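Local coordinates for deacylase (Burkholderia multivorans, PDB 5THW), which probably hydrolyses N-carbamoyl-L-amino acids or related carbamoyl compounds as a two-zinc amidase of the peptidase M20 family, at residues A157-G162 with G166-E171. Sequence-based numbering, arbitrary orientation.
Sequences AMVASG and GVFTLE
Val159 and Gly162, on the short helix 159-164, meet Phe168 just after that helix ends in a Schellman motif at Gly166, so the chain folds back on its own last turn, with the Val159 side chain about 13 Å from a bound zinc ion of this M20-family domain. Ala157, at the head of the segment, touches the bound N-(aminocarbonyl)-beta-alanine. Met158 holds the N-cap position, and its O accepts from Gly162 N at 2.9 Å. Val159 reaches the Phe168 ring twice: its carbonyl O lies at the ring edge, near the plane, 3.9 Å from CD2, while its CG2 makes a looser apolar contact. Ser161 points its CB away from Phe168, and its OG hydrogen-bonds to Asp380 OD1. Gly162 and Phe168 bury most of the contact. Phe168 CG lies beside its backbone N (chi1 -52°), which brings CD2 to 3.8 Å from Gly162 CA, an oblique approach that a bare backbone permits. Gly162 O accepts a weak bond from Val167 N at 2.9 Å, bent to 129° at the hydrogen. Phe168 N donates to the same O at a straighter 161°, over 3.3 Å, and stands well above the carbonyl plane, not on a lone pair. Within the returning segment, Val167 CG1 rests over the centre of one Phe168 face, 3.9 Å above the ring plane.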
loop_
_atom_site.group_PDB
_atom_site.type_symbol
_atom_site.label_atom_id
_atom_site.label_comp_id
_atom_site.label_asym_id
_atom_site.label_seq_id
_atom_site.Cartn_x
_atom_site.Cartn_y
_atom_site.Cartn_z
ATOM N N ALA A 157 18.773 9.926 4.668
ATOM C CA ALA A 157 19.949 9.261 5.209
ATOM C C ALA A 157 20.954 10.266 5.783
ATOM O O ALA A 157 20.894 11.468 5.518
ATOM C CB ALA A 157 20.623 8.425 4.123
ATOM N N MET A 158 21.847 9.755 6.633
ATOM C CA MET A 158 23.006 10.499 7.134
ATOM C C MET A 158 22.621 11.800 7.829
ATOM O O MET A 158 23.400 12.756 7.826
ATOM C CB MET A 158 23.988 10.812 6.001
ATOM C CG MET A 158 24.571 9.589 5.320
ATOM S SD MET A 158 24.694 9.804 3.531
ATOM C CE MET A 158 25.776 11.224 3.398
ATOM N N VAL A 159 21.431 11.855 8.428
ATOM C CA VAL A 159 20.957 13.115 8.994
ATOM C C VAL A 159 21.772 13.500 10.231
ATOM O O VAL A 159 22.040 14.686 10.466
ATOM C CB VAL A 159 19.444 13.037 9.278
ATOM C CG1 VAL A 159 19.129 11.919 10.270
ATOM C CG2 VAL A 159 18.922 14.387 9.784
ATOM N N ALA A 160 22.207 12.515 11.025
ATOM C CA ALA A 160 22.887 12.845 12.275
ATOM C C ALA A 160 24.301 13.355 12.016
ATOM O O ALA A 160 24.728 14.344 12.627
ATOM C CB ALA A 160 22.910 11.635 13.208
ATOM N N SER A 161 25.043 12.706 11.113
ATOM C CA SER A 161 26.330 13.268 10.717
ATOM C C SER A 161 26.142 14.573 9.955
ATOM O O SER A 161 27.019 15.446 9.990
ATOM C CB SER A 161 27.120 12.260 9.880
ATOM O OG SER A 161 26.378 11.831 8.749
ATOM N N GLY A 162 24.995 14.736 9.292
ATOM C CA GLY A 162 24.708 15.990 8.613
ATOM C C GLY A 162 24.563 17.157 9.567
ATOM O O GLY A 162 25.061 18.253 9.301
ATOM N N GLY A 166 27.162 20.663 10.263
ATOM C CA GLY A 166 26.546 21.945 9.991
ATOM C C GLY A 166 25.686 21.998 8.749
ATOM O O GLY A 166 25.207 23.083 8.395
ATOM N N VAL A 167 25.493 20.869 8.063
ATOM C CA VAL A 167 24.633 20.847 6.885
ATOM C C VAL A 167 23.173 21.028 7.288
ATOM O O VAL A 167 22.423 21.770 6.642
ATOM C CB VAL A 167 24.851 19.541 6.096
ATOM C CG1 VAL A 167 23.900 19.459 4.905
ATOM C CG2 VAL A 167 26.308 19.413 5.642
ATOM N N PHE A 168 22.753 20.383 8.375
ATOM C CA PHE A 168 21.390 20.503 8.870
ATOM C C PHE A 168 21.398 21.060 10.284
ATOM O O PHE A 168 22.324 20.813 11.061
ATOM C CB PHE A 168 20.656 19.154 8.887
ATOM C CG PHE A 168 20.699 18.416 7.587
ATOM C CD1 PHE A 168 20.126 18.954 6.447
ATOM C CD2 PHE A 168 21.263 17.153 7.517
ATOM C CE1 PHE A 168 20.153 18.262 5.253
ATOM C CE2 PHE A 168 21.288 16.453 6.325
ATOM C CZ PHE A 168 20.732 17.007 5.192
ATOM N N THR A 169 20.325 21.770 10.624
ATOM C CA THR A 169 20.128 22.251 11.978
ATOM C C THR A 169 19.645 21.120 12.879
ATOM O O THR A 169 19.152 20.086 12.418
ATOM C CB THR A 169 19.115 23.394 12.006
ATOM O OG1 THR A 169 17.797 22.877 11.772
ATOM C CG2 THR A 169 19.453 24.419 10.929
ATOM N N LEU A 170 19.800 21.328 14.188
ATOM C CA LEU A 170 19.346 20.328 15.144
ATOM C C LEU A 170 17.835 20.160 15.075
ATOM O O LEU A 170 17.326 19.038 15.189
ATOM C CB LEU A 170 19.791 20.707 16.557
ATOM C CG LEU A 170 19.383 19.739 17.671
ATOM C CD1 LEU A 170 19.984 18.347 17.455
ATOM C CD2 LEU A 170 19.759 20.287 19.044
ATOM N N GLU A 171 17.104 21.263 14.886
ATOM C CA GLU A 171 15.649 21.195 14.791
ATOM C C GLU A 171 15.220 20.335 13.608
ATOM O O GLU A 171 14.267 19.553 13.709
ATOM C CB GLU A 171 15.079 22.608 14.664
ATOM C CG GLU A 171 13.575 22.708 14.846
ATOM C CD GLU A 171 13.087 24.148 14.738
ATOM O OE1 GLU A 171 13.861 25.007 14.256
ATOM O OE2 GLU A 171 11.936 24.427 15.139
#